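Local coordinates for uncharacterized protein (Bacteroides ovatus, PDB 4IRT), which is of unknown function but is a putative neuraminidase with a BNR-repeat, beta-propeller-type fold, and may act on sialic acid-containing glycans, at residues A[28-37]-A[49-58]; A[77-88]-A[127-137]. All blocks are in the same frame, centred on the assembly; numbering follows the deposited sequence. Where two conformers were deposited one is given.

Interaction 1. Residues A[28-37]-A[49-58]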
# COMPACT_ATOMS: atom_id res chain seq x y z
N LEU A 28 -6.91 -6.68 -2.96
CA LEU A 28 -8.37 -6.86 -2.85
C LEU A 28 -9.04 -5.56 -3.31
O LEU A 28 -8.63 -4.45 -2.91
CB LEU A 28 -8.70 -7.12 -1.38
CG LEU A 28 -10.09 -7.50 -0.89
CD1 LEU A 28 -10.47 -8.87 -1.41
CD2 LEU A 28 -10.09 -7.48 0.64
N VAL A 29 -10.04 -5.68 -4.17
CA VAL A 29 -10.64 -4.51 -4.75
C VAL A 29 -12.04 -4.79 -5.26
O VAL A 29 -12.27 -5.79 -5.95
CB VAL A 29 -9.76 -3.91 -5.86
CG1 VAL A 29 -9.56 -4.88 -7.01
CG2 VAL A 29 -10.40 -2.63 -6.38
N THR A 30 -12.95 -3.91 -4.88
CA THR A 30 -14.35 -3.96 -5.32
C THR A 30 -14.60 -3.11 -6.57
O THR A 30 -14.15 -1.98 -6.67
CB THR A 30 -15.29 -3.49 -4.18
OG1 THR A 30 -15.32 -4.50 -3.14
CG2 THR A 30 -16.73 -3.24 -4.68
N HIS A 31 -15.38 -3.65 -7.51
CA HIS A 31 -15.91 -2.87 -8.62
C HIS A 31 -17.39 -3.19 -8.66
O HIS A 31 -17.78 -4.35 -8.80
CB HIS A 31 -15.20 -3.25 -9.92
CG HIS A 31 -15.60 -2.44 -11.10
ND1 HIS A 31 -15.15 -1.16 -11.31
CD2 HIS A 31 -16.43 -2.72 -12.13
CE1 HIS A 31 -15.68 -0.68 -12.42
NE2 HIS A 31 -16.45 -1.62 -12.94
N GLY A 32 -18.22 -2.18 -8.42
CA GLY A 32 -19.67 -2.41 -8.36
C GLY A 32 -20.00 -3.27 -7.13
O GLY A 32 -19.60 -2.94 -6.01
N ASP A 33 -20.74 -4.35 -7.33
CA ASP A 33 -21.00 -5.27 -6.24
C ASP A 33 -20.16 -6.55 -6.27
O ASP A 33 -20.51 -7.54 -5.64
CB ASP A 33 -22.51 -5.58 -6.12
CG ASP A 33 -23.03 -6.52 -7.19
OD1 ASP A 33 -22.34 -6.81 -8.19
OD2 ASP A 33 -24.17 -7.01 -6.99
N GLU A 34 -19.04 -6.52 -7.00
CA GLU A 34 -18.14 -7.68 -7.10
C GLU A 34 -16.82 -7.33 -6.45
O GLU A 34 -16.35 -6.21 -6.60
CB GLU A 34 -17.91 -8.06 -8.54
CG GLU A 34 -19.19 -8.61 -9.12
CD GLU A 34 -19.16 -8.95 -10.59
OE1 GLU A 34 -18.30 -8.47 -11.35
OE2 GLU A 34 -20.06 -9.70 -10.99
N GLN A 35 -16.24 -8.27 -5.74
CA GLN A 35 -14.93 -8.06 -5.15
C GLN A 35 -13.94 -9.05 -5.74
O GLN A 35 -14.26 -10.23 -5.92
CB GLN A 35 -15.04 -8.26 -3.64
CG GLN A 35 -13.78 -8.02 -2.87
CD GLN A 35 -14.03 -8.23 -1.40
OE1 GLN A 35 -14.31 -9.34 -0.95
NE2 GLN A 35 -13.95 -7.16 -0.64
N TYR A 36 -12.77 -8.54 -6.03
CA TYR A 36 -11.70 -9.26 -6.68
C TYR A 36 -10.53 -9.38 -5.74
O TYR A 36 -10.27 -8.47 -4.94
CB TYR A 36 -11.23 -8.51 -7.93
CG TYR A 36 -12.26 -8.42 -9.01
CD1 TYR A 36 -13.25 -7.43 -9.00
CD2 TYR A 36 -12.25 -9.33 -10.07
CE1 TYR A 36 -14.22 -7.38 -9.99
CE2 TYR A 36 -13.19 -9.26 -11.07
CZ TYR A 36 -14.16 -8.29 -11.03
OH TYR A 36 -15.10 -8.25 -12.04
N ILE A 37 -9.81 -10.49 -5.86
CA ILE A 37 -8.68 -10.77 -4.99
C ILE A 37 -7.59 -11.41 -5.84
O ILE A 37 -7.86 -11.98 -6.91
CB ILE A 37 -9.10 -11.70 -3.82
CG1 ILE A 37 -8.06 -11.67 -2.68
CG2 ILE A 37 -9.37 -13.11 -4.31
CD1 ILE A 37 -8.56 -12.38 -1.44
N GLY A 49 -9.36 -14.21 -8.14
CA GLY A 49 -10.67 -14.61 -7.71
C GLY A 49 -11.66 -13.47 -7.65
O GLY A 49 -11.28 -12.32 -7.59
N LYS A 50 -12.94 -13.82 -7.65
CA LYS A 50 -13.98 -12.84 -7.49
C LYS A 50 -15.21 -13.46 -6.83
O LYS A 50 -15.45 -14.67 -6.94
CB LYS A 50 -14.36 -12.21 -8.83
CG LYS A 50 -15.14 -13.12 -9.75
CD LYS A 50 -15.26 -12.57 -11.17
CE LYS A 50 -16.19 -11.36 -11.22
NZ LYS A 50 -16.63 -10.98 -12.60
N ARG A 51 -15.99 -12.59 -6.18
CA ARG A 51 -17.27 -12.94 -5.64
C ARG A 51 -18.22 -11.76 -5.75
O ARG A 51 -17.80 -10.59 -5.87
CB ARG A 51 -17.16 -13.35 -4.17
CG ARG A 51 -16.62 -12.26 -3.25
CD ARG A 51 -17.07 -12.42 -1.80
NE ARG A 51 -16.45 -11.42 -0.92
CZ ARG A 51 -16.83 -11.18 0.34
NH1 ARG A 51 -17.85 -11.86 0.88
NH2 ARG A 51 -16.18 -10.29 1.09
N LYS A 52 -19.51 -12.06 -5.62
CA LYS A 52 -20.48 -11.03 -5.23
C LYS A 52 -20.29 -10.72 -3.76
O LYS A 52 -20.09 -11.62 -2.94
CB LYS A 52 -21.91 -11.50 -5.48
CG LYS A 52 -22.19 -11.68 -6.95
CD LYS A 52 -22.27 -10.33 -7.65
CE LYS A 52 -22.79 -10.48 -9.07
NZ LYS A 52 -22.84 -9.19 -9.81
N LEU A 53 -20.33 -9.43 -3.44
CA LEU A 53 -20.21 -9.01 -2.04
C LEU A 53 -21.29 -9.59 -1.10
O LEU A 53 -21.07 -9.69 0.11
CB LEU A 53 -20.16 -7.49 -1.94
CG LEU A 53 -18.83 -6.85 -2.29
CD1 LEU A 53 -18.98 -5.37 -2.57
CD2 LEU A 53 -17.81 -7.08 -1.20
N ASP A 54 -22.43 -9.98 -1.65
CA ASP A 54 -23.51 -10.56 -0.86
C ASP A 54 -23.44 -12.08 -0.77
O ASP A 54 -24.38 -12.72 -0.33
CB ASP A 54 -24.88 -10.11 -1.41
CG ASP A 54 -25.23 -10.73 -2.76
OD1 ASP A 54 -24.52 -11.64 -3.25
OD2 ASP A 54 -26.27 -10.33 -3.34
N SER A 55 -22.34 -12.66 -1.26
CA SER A 55 -22.08 -14.08 -1.20
C SER A 55 -20.70 -14.38 -0.54
O SER A 55 -19.83 -13.51 -0.45
CB SER A 55 -22.10 -14.63 -2.64
OG SER A 55 -21.79 -16.00 -2.69
N GLU A 56 -20.53 -15.61 -0.08
CA GLU A 56 -19.23 -16.09 0.35
C GLU A 56 -18.68 -17.13 -0.61
O GLU A 56 -17.67 -17.77 -0.32
CB GLU A 56 -19.33 -16.61 1.78
CG GLU A 56 -19.81 -15.52 2.72
CD GLU A 56 -19.55 -15.80 4.18
OE1 GLU A 56 -19.06 -16.89 4.51
OE2 GLU A 56 -19.85 -14.89 5.00
N GLN A 57 -19.30 -17.26 -1.78
CA GLN A 57 -18.85 -18.20 -2.80
C GLN A 57 -17.94 -17.50 -3.83
O GLN A 57 -18.38 -16.65 -4.61
CB GLN A 57 -20.05 -18.84 -3.51
CG GLN A 57 -21.10 -19.45 -2.59
CD GLN A 57 -20.52 -20.41 -1.57
OE1 GLN A 57 -20.68 -20.23 -0.36
NE2 GLN A 57 -19.81 -21.43 -2.06
N TRP A 58 -16.66 -17.88 -3.83
CA TRP A 58 -15.67 -17.36 -4.76
C TRP A 58 -15.56 -18.20 -6.03
O TRP A 58 -15.74 -19.42 -6.02
CB TRP A 58 -14.30 -17.31 -4.10
CG TRP A 58 -14.21 -16.34 -2.97
CD1 TRP A 58 -14.55 -16.58 -1.67
CD2 TRP A 58 -13.78 -15.00 -3.03
NE1 TRP A 58 -14.36 -15.45 -0.92
CE2 TRP A 58 -13.88 -14.46 -1.74
CE3 TRP A 58 -13.30 -14.18 -4.06
CZ2 TRP A 58 -13.52 -13.14 -1.45
CZ3 TRP A 58 -12.96 -12.88 -3.78
CH2 TRP A 58 -13.06 -12.37 -2.47
O HOH W 1 -23.29 -8.48 -4.12
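Strands 34-37 and 49-52 run antiparallel, with their axes 4.6 Å apart at 160°. Q35 and R51 are a hydrogen-bonded pair: Q35 N reaches R51 O at 2.8 Å, and R51 N donates in turn to Q35 O. I37 and G49 form the next such pair. E34 with K52 and Y36 with K50 are non-hydrogen-bonded pairs. Past the strand end, L53 N donates almost straight to D33 O at 2.9 Å.

The side chains of Q35 and R51 lie alongside, pointing the same way. Q35 is extended, with CG anti to the backbone N (chi1 -178°), which carries OE1 to the guanidinium edge. R51 NE and NH2 both donate to Q35 OE1, at 3.0 and 2.9 Å, from one face of the amide. R51 NH1 holds S55 O, and NH2 also bridges to E407. A leucine in place of R51 would probably leave Q35 OE1 and the E407 carboxylate without these mates. I37 CG2 packs on W58 CZ3 at 3.6 Å.

On the face carrying E34, Y36, K50 and K52, K52 NZ bridges D33 OD1 at 2.9 Å and meets E34 OE2 from above its carboxylate plane. K50 NZ bonds Y36 OH at 3.2 Å and also G106 O; its bridge to E34 is weak. This is a beta hairpin within a four-stranded antiparallel sheet, as in a propeller blade.

Interaction 2. Residues A[77-88]-A[127-137]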
# COMPACT_ATOMS: atom_id res chain seq x y z
N SER A 77 0.11 -6.64 -7.46
CA SER A 77 -0.84 -5.55 -7.32
C SER A 77 -1.85 -5.59 -8.46
O SER A 77 -1.47 -5.75 -9.65
CB SER A 77 -0.12 -4.19 -7.35
OG SER A 77 0.57 -3.90 -6.14
N MSE A 78 -3.12 -5.40 -8.12
CA MSE A 78 -4.22 -5.39 -9.08
C MSE A 78 -5.12 -4.18 -8.92
O MSE A 78 -5.09 -3.46 -7.89
CB MSE A 78 -5.04 -6.67 -8.93
CG MSE A 78 -6.11 -6.55 -7.87
SE MSE A 78 -6.98 -8.21 -7.29
CE MSE A 78 -7.56 -8.85 -8.99
N MSE A 79 -5.94 -3.94 -9.94
CA MSE A 79 -6.92 -2.85 -9.95
C MSE A 79 -7.90 -3.07 -11.07
O MSE A 79 -7.58 -3.76 -12.03
CB MSE A 79 -6.20 -1.51 -10.16
CG MSE A 79 -7.07 -0.25 -10.12
SE MSE A 79 -8.14 -0.06 -8.50
CE MSE A 79 -6.79 -0.29 -7.15
N ILE A 80 -9.09 -2.49 -10.95
CA ILE A 80 -10.12 -2.60 -11.98
C ILE A 80 -10.32 -1.22 -12.58
O ILE A 80 -10.42 -0.22 -11.86
CB ILE A 80 -11.47 -3.07 -11.41
CG1 ILE A 80 -11.31 -4.24 -10.42
CG2 ILE A 80 -12.43 -3.43 -12.57
CD1 ILE A 80 -10.90 -5.55 -11.02
N ASP A 81 -10.35 -1.15 -13.91
CA ASP A 81 -10.58 0.12 -14.60
C ASP A 81 -12.09 0.37 -14.76
O ASP A 81 -12.91 -0.46 -14.36
CB ASP A 81 -9.78 0.22 -15.92
CG ASP A 81 -10.29 -0.73 -17.03
OD1 ASP A 81 -11.45 -1.17 -16.98
OD2 ASP A 81 -9.50 -1.02 -17.96
N GLY A 82 -12.44 1.48 -15.40
CA GLY A 82 -13.84 1.90 -15.49
C GLY A 82 -14.72 0.99 -16.33
O GLY A 82 -15.94 1.10 -16.25
N GLU A 83 -14.12 0.17 -17.18
CA GLU A 83 -14.86 -0.76 -18.04
C GLU A 83 -14.86 -2.13 -17.42
O GLU A 83 -15.47 -3.05 -17.95
CB GLU A 83 -14.25 -0.80 -19.44
CG GLU A 83 -14.68 0.36 -20.33
CD GLU A 83 -13.84 0.52 -21.58
OE1 GLU A 83 -12.84 -0.22 -21.79
OE2 GLU A 83 -14.16 1.42 -22.36
N GLY A 84 -14.24 -2.28 -16.26
CA GLY A 84 -14.33 -3.52 -15.54
C GLY A 84 -13.22 -4.51 -15.85
O GLY A 84 -13.35 -5.68 -15.48
N TYR A 85 -12.16 -4.08 -16.51
CA TYR A 85 -11.01 -4.94 -16.82
C TYR A 85 -10.09 -4.99 -15.59
O TYR A 85 -9.84 -3.97 -14.96
CB TYR A 85 -10.20 -4.44 -18.03
CG TYR A 85 -10.90 -4.63 -19.33
CD1 TYR A 85 -11.75 -3.67 -19.83
CD2 TYR A 85 -10.70 -5.78 -20.08
CE1 TYR A 85 -12.42 -3.85 -21.03
CE2 TYR A 85 -11.35 -5.98 -21.28
CZ TYR A 85 -12.22 -5.01 -21.75
OH TYR A 85 -12.88 -5.22 -22.95
N ILE A 86 -9.64 -6.19 -15.25
CA ILE A 86 -8.60 -6.33 -14.25
C ILE A 86 -7.26 -5.97 -14.91
O ILE A 86 -6.96 -6.45 -16.00
CB ILE A 86 -8.47 -7.76 -13.70
CG1 ILE A 86 -9.77 -8.26 -13.07
CG2 ILE A 86 -7.32 -7.83 -12.69
CD1 ILE A 86 -9.79 -9.74 -12.74
N HIS A 87 -6.50 -5.08 -14.25
CA HIS A 87 -5.11 -4.84 -14.58
C HIS A 87 -4.27 -5.42 -13.44
O HIS A 87 -4.57 -5.18 -12.28
CB HIS A 87 -4.84 -3.34 -14.64
CG HIS A 87 -5.58 -2.64 -15.72
ND1 HIS A 87 -4.95 -2.05 -16.79
CD2 HIS A 87 -6.91 -2.45 -15.91
CE1 HIS A 87 -5.85 -1.51 -17.59
NE2 HIS A 87 -7.05 -1.72 -17.07
N VAL A 88 -3.22 -6.16 -13.78
CA VAL A 88 -2.42 -6.81 -12.76
C VAL A 88 -0.94 -6.79 -13.13
O VAL A 88 -0.56 -7.05 -14.27
CB VAL A 88 -2.92 -8.24 -12.48
CG1 VAL A 88 -2.72 -9.14 -13.69
CG2 VAL A 88 -2.26 -8.82 -11.24
N PRO A 127 5.23 -2.55 -8.03
CA PRO A 127 4.10 -2.09 -8.82
C PRO A 127 2.90 -1.69 -7.94
O PRO A 127 2.57 -2.42 -7.00
CB PRO A 127 3.74 -3.32 -9.66
CG PRO A 127 4.15 -4.50 -8.77
CD PRO A 127 5.42 -4.02 -8.11
N GLU A 128 2.31 -0.53 -8.23
CA GLU A 128 1.13 -0.02 -7.52
C GLU A 128 0.16 0.61 -8.50
O GLU A 128 0.58 1.40 -9.34
CB GLU A 128 1.49 1.08 -6.51
CG GLU A 128 2.60 0.80 -5.51
CD GLU A 128 3.16 2.10 -4.88
OE1 GLU A 128 2.43 3.10 -4.75
OE2 GLU A 128 4.35 2.16 -4.57
N PHE A 129 -1.14 0.30 -8.35
CA PHE A 129 -2.21 0.88 -9.13
C PHE A 129 -3.09 1.76 -8.23
O PHE A 129 -3.31 1.45 -7.07
CB PHE A 129 -3.11 -0.20 -9.72
CG PHE A 129 -2.49 -1.00 -10.83
CD1 PHE A 129 -2.45 -0.51 -12.13
CD2 PHE A 129 -2.01 -2.29 -10.59
CE1 PHE A 129 -1.88 -1.26 -13.14
CE2 PHE A 129 -1.47 -3.03 -11.60
CZ PHE A 129 -1.41 -2.52 -12.89
N TYR A 130 -3.66 2.82 -8.82
CA TYR A 130 -4.65 3.68 -8.18
C TYR A 130 -5.66 4.08 -9.22
O TYR A 130 -5.30 4.40 -10.37
CB TYR A 130 -3.99 4.93 -7.57
CG TYR A 130 -2.83 4.61 -6.66
CD1 TYR A 130 -3.04 4.32 -5.32
CD2 TYR A 130 -1.52 4.51 -7.17
CE1 TYR A 130 -1.99 3.98 -4.49
CE2 TYR A 130 -0.47 4.15 -6.35
CZ TYR A 130 -0.71 3.89 -5.02
OH TYR A 130 0.32 3.53 -4.20
N PRO A 131 -6.95 4.11 -8.84
CA PRO A 131 -7.97 4.54 -9.77
C PRO A 131 -8.12 6.05 -9.79
O PRO A 131 -8.07 6.69 -8.75
CB PRO A 131 -9.23 3.89 -9.19
CG PRO A 131 -9.01 4.01 -7.74
CD PRO A 131 -7.52 3.81 -7.52
N LEU A 132 -8.34 6.61 -10.98
CA LEU A 132 -8.50 8.04 -11.17
C LEU A 132 -9.96 8.29 -11.49
O LEU A 132 -10.68 7.37 -11.89
CB LEU A 132 -7.65 8.53 -12.34
CG LEU A 132 -6.14 8.34 -12.16
CD1 LEU A 132 -5.43 8.81 -13.42
CD2 LEU A 132 -5.65 9.11 -10.93
N SER A 133 -10.38 9.54 -11.33
CA SER A 133 -11.76 9.91 -11.69
C SER A 133 -12.03 9.60 -13.15
O SER A 133 -11.16 9.76 -13.99
CB SER A 133 -12.00 11.40 -11.41
OG SER A 133 -12.27 11.55 -10.04
N GLY A 134 -13.22 9.07 -13.43
CA GLY A 134 -13.64 8.79 -14.78
C GLY A 134 -13.27 7.43 -15.35
O GLY A 134 -13.55 7.16 -16.51
N GLY A 135 -12.61 6.58 -14.58
CA GLY A 135 -12.32 5.23 -15.05
C GLY A 135 -10.89 4.95 -15.49
O GLY A 135 -10.53 3.80 -15.63
N ASP A 136 -10.09 6.01 -15.64
CA ASP A 136 -8.67 5.89 -15.97
C ASP A 136 -7.91 5.27 -14.77
O ASP A 136 -8.44 5.24 -13.65
CB ASP A 136 -8.06 7.26 -16.30
CG ASP A 136 -8.42 7.74 -17.71
OD1 ASP A 136 -9.24 7.11 -18.39
OD2 ASP A 136 -7.86 8.78 -18.11
N LEU A 137 -6.69 4.79 -15.00
CA LEU A 137 -5.86 4.28 -13.92
C LEU A 137 -4.53 5.00 -13.85
O LEU A 137 -4.03 5.52 -14.85
CB LEU A 137 -5.58 2.78 -14.06
CG LEU A 137 -6.77 1.84 -14.01
CD1 LEU A 137 -6.30 0.39 -14.06
CD2 LEU A 137 -7.63 2.14 -12.79
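The hydroxyl S77 OG is held by two partners: it donates to P127 O at 2.6 Å, and it is also hydrogen-bonded to the backbone N of N25. The donor approaches the P127 carbonyl tilted 33° from its plane. At the other end of the contact, G82 N bonds G135 O at 3.0 Å, in the carbonyl plane on a lone pair.

Between these bonds the packing is mostly apolar. Selenomethionine M79 lies with its CB against F129 CB at 3.4 Å. M79 turns at chi2 (54°), which brings SE to P131 CD. M79 CG meets L137 CD2 at 3.6 Å. The F129 ring turns its edge to S77 O, while its CE1 and CZ rest on H87 CB.

L137 CD1 sits over one face of the H87 imidazole, 3.6 Å from the ring centroid. That ring is fixed in rotation: NE2 donates in the ring plane to D81 OD2 at 2.7 Å, and ND1 bonds Y99 OH. D81 OD1 takes E83 N, an Asx turn, and Y85 N comes from the opposite face of the carboxylate. Strands 77-80 and 127-131, edge strands of two sheets, run nearly parallel, their axes 19° apart, and meet mainly through side chains, as between neighbouring propeller blades.

Interaction 1 comes first along the chain, and the centres of the two contacts lie 15 Å apart. Interaction 1 lies within one antiparallel sheet, strands 28-31 to 59-63. Interaction 2 joins the next two sheets, those of strands 76-80 to 99-101 and 124-131 to 162-167. Strand 76-80 lies between the first and third sheets. M78 touches V29 and Y36, and I80 touches V29, H31 and Y36, while S77 and M79 face the third. The two contacts touch directly, with Y36 CD1 3.6 Å from I80 CD1. Together they show bonding inside a blade and mainly side-chain packing, with a few hydrogen bonds, between blades, as expected for a beta-propeller of the BNR kind.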